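Local coordinates for protein Myo-inositol dehydrogenase (Corynebacterium glutamicum, PDB 3EUW) that probably catalyses the NAD+-dependent oxidation of myo-inositol at its 2-position, as a tetrameric member of the Gfo/Idh/MocA family, at residues A[132-137]-A[241-246]; A[136-141]-A[248-253]. All blocks are in the same frame, centred on the assembly; numbering follows the deposited sequence.

In the fold
Contacts 1 and 2 hold one helix, 129-139, against two adjacent strands of the mixed beta sheet of the C-terminal domain. Strands 238-245 and 248-252 follow each other in sequence and pair antiparallel, so the two contact centres are only about 3 Å apart. Contact 1 is the inner one: a purely aliphatic meeting on what is, within this chain, the second strand of the sheet, with all its touching residues buried. Contact 2 lies on the chain's own edge strand, at the end of the helix, and adds the guanidinium of the partly exposed Arg-137 to its aliphatic packing. Beside it a third subunit continues the sheet, whereas the reverse face of strand 238-245 meets a second subunit.

Contact 1 of 2, residues A[132-137]-A[241-246]; sequences AAINAR and LEAFGS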
loop_
_atom_site.group_PDB
_atom_site.type_symbol
_atom_site.label_atom_id
_atom_site.label_comp_id
_atom_site.label_asym_id
_atom_site.label_seq_id
_atom_site.Cartn_x
_atom_site.Cartn_y
_atom_site.Cartn_z
ATOM N N ALA A 132 19.643 -3.112 -4.762
ATOM C CA ALA A 132 20.474 -4.121 -5.422
ATOM C C ALA A 132 19.590 -5.107 -6.181
ATOM O O ALA A 132 19.920 -5.522 -7.294
ATOM C CB ALA A 132 21.337 -4.854 -4.392
ATOM N N ALA A 133 18.461 -5.470 -5.581
ATOM C CA ALA A 133 17.524 -6.390 -6.218
ATOM C C ALA A 133 17.040 -5.789 -7.547
ATOM O O ALA A 133 17.056 -6.452 -8.591
ATOM C CB ALA A 133 16.344 -6.650 -5.296
ATOM N N ILE A 134 16.620 -4.529 -7.499
ATOM C CA ILE A 134 16.152 -3.841 -8.692
ATOM C C ILE A 134 17.213 -3.837 -9.786
ATOM O O ILE A 134 16.906 -4.053 -10.951
ATOM C CB ILE A 134 15.758 -2.382 -8.372
ATOM C CG1 ILE A 134 14.588 -2.371 -7.391
ATOM C CG2 ILE A 134 15.388 -1.637 -9.664
ATOM C CD1 ILE A 134 14.133 -0.963 -6.989
ATOM N N ASN A 135 18.462 -3.589 -9.411
ATOM C CA ASN A 135 19.544 -3.562 -10.391
ATOM C C ASN A 135 19.737 -4.925 -11.068
ATOM O O ASN A 135 19.836 -5.011 -12.293
ATOM C CB ASN A 135 20.846 -3.111 -9.731
ATOM C CG ASN A 135 21.977 -2.969 -10.728
ATOM O OD1 ASN A 135 22.615 -3.955 -11.094
ATOM N ND2 ASN A 135 22.217 -1.744 -11.192
ATOM N N ALA A 136 19.772 -5.979 -10.259
ATOM C CA ALA A 136 19.943 -7.347 -10.743
ATOM C C ALA A 136 18.756 -7.828 -11.572
ATOM O O ALA A 136 18.920 -8.533 -12.570
ATOM C CB ALA A 136 20.151 -8.293 -9.561
ATOM N N ARG A 137 17.552 -7.458 -11.151
ATOM C CA ARG A 137 16.366 -7.888 -11.874
ATOM C C ARG A 137 16.277 -7.143 -13.201
ATOM O O ARG A 137 15.852 -7.710 -14.203
ATOM C CB ARG A 137 15.121 -7.690 -11.005
ATOM C CG ARG A 137 15.149 -8.568 -9.750
ATOM C CD ARG A 137 14.001 -8.268 -8.789
ATOM N NE ARG A 137 12.695 -8.562 -9.370
ATOM C CZ ARG A 137 11.537 -8.373 -8.747
ATOM N NH1 ARG A 137 11.513 -7.888 -7.512
ATOM N NH2 ARG A 137 10.401 -8.668 -9.360
ATOM N N LEU A 241 13.477 5.005 -5.569
ATOM C CA LEU A 241 14.084 4.764 -6.859
ATOM C C LEU A 241 13.096 4.009 -7.730
ATOM O O LEU A 241 12.448 3.063 -7.281
ATOM C CB LEU A 241 15.376 3.959 -6.703
ATOM C CG LEU A 241 16.147 3.701 -8.002
ATOM C CD1 LEU A 241 17.618 3.482 -7.693
ATOM C CD2 LEU A 241 15.558 2.511 -8.730
ATOM N N GLU A 242 12.998 4.432 -8.980
ATOM C CA GLU A 242 12.090 3.815 -9.922
ATOM C C GLU A 242 12.817 3.549 -11.241
ATOM O O GLU A 242 13.439 4.450 -11.802
ATOM C CB GLU A 242 10.908 4.762 -10.151
ATOM C CG GLU A 242 9.891 4.301 -11.167
ATOM C CD GLU A 242 8.850 5.375 -11.481
ATOM O OE1 GLU A 242 8.405 6.089 -10.555
ATOM O OE2 GLU A 242 8.467 5.504 -12.654
ATOM N N ALA A 243 12.746 2.312 -11.717
ATOM C CA ALA A 243 13.344 1.932 -12.992
ATOM C C ALA A 243 12.195 1.565 -13.941
ATOM O O ALA A 243 11.405 0.655 -13.667
ATOM C CB ALA A 243 14.276 0.743 -12.813
ATOM N N PHE A 244 12.087 2.286 -15.047
ATOM C CA PHE A 244 11.023 2.027 -16.010
ATOM C C PHE A 244 11.612 1.485 -17.307
ATOM O O PHE A 244 12.530 2.085 -17.878
ATOM C CB PHE A 244 10.251 3.319 -16.304
ATOM C CG PHE A 244 9.193 3.166 -17.365
ATOM C CD1 PHE A 244 7.946 2.626 -17.052
ATOM C CD2 PHE A 244 9.446 3.538 -18.681
ATOM C CE1 PHE A 244 6.965 2.461 -18.037
ATOM C CE2 PHE A 244 8.460 3.371 -19.676
ATOM C CZ PHE A 244 7.222 2.832 -19.344
ATOM N N GLY A 245 11.076 0.359 -17.773
ATOM C CA GLY A 245 11.574 -0.235 -18.993
ATOM C C GLY A 245 10.491 -0.544 -20.006
ATOM O O GLY A 245 9.310 -0.294 -19.765
ATOM N N SER A 246 10.900 -1.104 -21.142
ATOM C CA SER A 246 9.969 -1.438 -22.211
ATOM C C SER A 246 8.908 -2.467 -21.805
ATOM O O SER A 246 7.856 -2.525 -22.418
ATOM C CB SER A 246 10.741 -1.943 -23.435
ATOM O OG SER A 246 11.597 -3.027 -23.099
#
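No flat group takes part where Ile-134 meets Leu-241 and Ala-243; methyl groups make the contact between residues 132-137 and 241-246. This is helix-on-sheet packing in the alpha+beta C-terminal domain of the Gfo/Idh/MocA fold. The two branches of Ile-134 divide the work. Its CG1 branch lies beside the backbone N (chi1 -63°) and, extended at chi2, carries CD1 to 4.1 Å from Leu-241 CD2. The CG2 branch points instead at the next residue on this face of the strand, Ala-243. The side chains of Ile-134 and Leu-241 run antiparallel alongside one another and meet through their end methyls. The short side chain of Ala-243 is consistent with the close approach of the helix, 7.7 Å between Ile-134 CA and Ala-243 CA. Phe-185 of helix 169-185 touches both Ile-134 and Leu-241, and Ile-134 also reaches Leu-250 and Ala-252 on the adjoining strand. Between the two strand residues, Glu-242 faces away from the helix and forms salt bridges with Arg-154 and Arg-240 of a second subunit, making the strand a divider between domain core and interface. On the core side, Ile-134 CG2 ends 4.1 Å from Ala-243 CB.

Contact 2 of 2, residues A[136-141]-A[248-253]; sequences ARVANQ and GMLAAD
Arg-137 NH2 is held in a salt bridge by Glu-142 OE2, and the same guanidinium turns a face to Leu-250. The CD2 methyl of Leu-250 stands 4.0 Å above the guanidinium plane, over its centre. A bend in the arginine chain (chi3 64°) brings the charged group round to this place, and the arginine chain runs roughly perpendicular to that of Leu-250. The other methyl, Leu-250 CD1, reaches back to the helix surface. It is 3.9 Å from Arg-137 CB and equally 3.9 Å from Val-138 CG2, so it sits against two successive helix residues. One methyl of Leu-250 thus lies on the aliphatic helix surface, the other on the guanidinium. Just beyond, the helix ends in a Schellman motif: Gln-141, with positive phi (67°), is its C-prime residue, Gln-141 N bonds to Val-138 O at 2.9 Å, and Glu-142 N bonds back to Arg-137 O. The turn that closes the helix therefore also leads into the residue that holds the guanidinium. Strand 248-252 lies between strand 238-245, where Leu-250 pairs with Ala-243, and an antiparallel strand of a third subunit that extends the sheet across the interface, while helix 129-139 covers Leu-250 from one face.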
loop_
_atom_site.group_PDB
_atom_site.type_symbol
_atom_site.label_atom_id
_atom_site.label_comp_id
_atom_site.label_asym_id
_atom_site.label_seq_id
_atom_site.Cartn_x
_atom_site.Cartn_y
_atom_site.Cartn_z
ATOM N N ALA A 136 19.772 -5.979 -10.259
ATOM C CA ALA A 136 19.943 -7.347 -10.743
ATOM C C ALA A 136 18.756 -7.828 -11.572
ATOM O O ALA A 136 18.920 -8.533 -12.570
ATOM C CB ALA A 136 20.151 -8.293 -9.561
ATOM N N ARG A 137 17.552 -7.458 -11.151
ATOM C CA ARG A 137 16.366 -7.888 -11.874
ATOM C C ARG A 137 16.277 -7.143 -13.201
ATOM O O ARG A 137 15.852 -7.710 -14.203
ATOM C CB ARG A 137 15.121 -7.690 -11.005
ATOM C CG ARG A 137 15.149 -8.568 -9.750
ATOM C CD ARG A 137 14.001 -8.268 -8.789
ATOM N NE ARG A 137 12.695 -8.562 -9.370
ATOM C CZ ARG A 137 11.537 -8.373 -8.747
ATOM N NH1 ARG A 137 11.513 -7.888 -7.512
ATOM N NH2 ARG A 137 10.401 -8.668 -9.360
ATOM N N VAL A 138 16.696 -5.880 -13.213
ATOM C CA VAL A 138 16.681 -5.119 -14.453
ATOM C C VAL A 138 17.691 -5.761 -15.411
ATOM O O VAL A 138 17.394 -5.978 -16.588
ATOM C CB VAL A 138 17.059 -3.626 -14.223
ATOM C CG1 VAL A 138 17.385 -2.954 -15.562
ATOM C CG2 VAL A 138 15.889 -2.884 -13.546
ATOM N N ALA A 139 18.875 -6.079 -14.890
ATOM C CA ALA A 139 19.936 -6.701 -15.686
ATOM C C ALA A 139 19.489 -8.044 -16.231
ATOM O O ALA A 139 19.952 -8.471 -17.287
ATOM C CB ALA A 139 21.195 -6.885 -14.848
ATOM N N ASN A 140 18.591 -8.706 -15.507
ATOM C CA ASN A 140 18.079 -10.003 -15.929
ATOM C C ASN A 140 16.907 -9.860 -16.910
ATOM O O ASN A 140 16.178 -10.820 -17.165
ATOM C CB ASN A 140 17.658 -10.831 -14.704
ATOM C CG ASN A 140 17.320 -12.274 -15.060
ATOM O OD1 ASN A 140 18.070 -12.939 -15.775
ATOM N ND2 ASN A 140 16.192 -12.765 -14.554
ATOM N N GLN A 141 16.731 -8.657 -17.452
ATOM C CA GLN A 141 15.675 -8.386 -18.432
ATOM C C GLN A 141 14.237 -8.467 -17.926
ATOM O O GLN A 141 13.306 -8.441 -18.727
ATOM C CB GLN A 141 15.816 -9.338 -19.630
ATOM C CG GLN A 141 17.141 -9.242 -20.372
ATOM C CD GLN A 141 17.329 -7.902 -21.045
ATOM O OE1 GLN A 141 16.448 -7.428 -21.770
ATOM N NE2 GLN A 141 18.484 -7.284 -20.820
ATOM N N GLY A 248 7.945 -3.020 -18.285
ATOM C CA GLY A 248 7.480 -2.863 -16.920
ATOM C C GLY A 248 8.289 -1.888 -16.096
ATOM O O GLY A 248 9.205 -1.238 -16.601
HETATM N N MSE A 249 7.934 -1.773 -14.823
HETATM C CA MSE A 249 8.648 -0.892 -13.918
HETATM C C MSE A 249 8.915 -1.589 -12.606
HETATM O O MSE A 249 8.123 -2.408 -12.152
HETATM C CB MSE A 249 7.843 0.382 -13.622
HETATM C CG MSE A 249 8.219 1.057 -12.272
HETATM SE SE MSE A 249 7.216 2.673 -12.030
HETATM C CE MSE A 249 5.438 1.976 -11.591
ATOM N N LEU A 250 10.043 -1.242 -12.006
ATOM C CA LEU A 250 10.450 -1.773 -10.719
ATOM C C LEU A 250 10.724 -0.545 -9.877
ATOM O O LEU A 250 11.496 0.319 -10.272
ATOM C CB LEU A 250 11.722 -2.612 -10.856
ATOM C CG LEU A 250 11.519 -3.987 -11.502
ATOM C CD1 LEU A 250 12.853 -4.636 -11.776
ATOM C CD2 LEU A 250 10.678 -4.872 -10.572
ATOM N N ALA A 251 10.077 -0.448 -8.727
ATOM C CA ALA A 251 10.294 0.700 -7.871
ATOM C C ALA A 251 10.477 0.225 -6.439
ATOM O O ALA A 251 9.944 -0.819 -6.060
ATOM C CB ALA A 251 9.107 1.666 -7.970
ATOM N N ALA A 252 11.246 0.989 -5.666
ATOM C CA ALA A 252 11.506 0.679 -4.275
ATOM C C ALA A 252 10.892 1.752 -3.390
ATOM O O ALA A 252 11.104 2.942 -3.606
ATOM C CB ALA A 252 13.014 0.587 -4.013
ATOM N N ASP A 253 10.120 1.313 -2.400
ATOM C CA ASP A 253 9.474 2.216 -1.462
ATOM C C ASP A 253 10.463 2.542 -0.364
ATOM O O ASP A 253 11.566 1.984 -0.308
ATOM C CB ASP A 253 8.253 1.556 -0.797
ATOM C CG ASP A 253 7.113 1.291 -1.761
ATOM O OD1 ASP A 253 6.736 2.207 -2.525
ATOM O OD2 ASP A 253 6.576 0.158 -1.737
#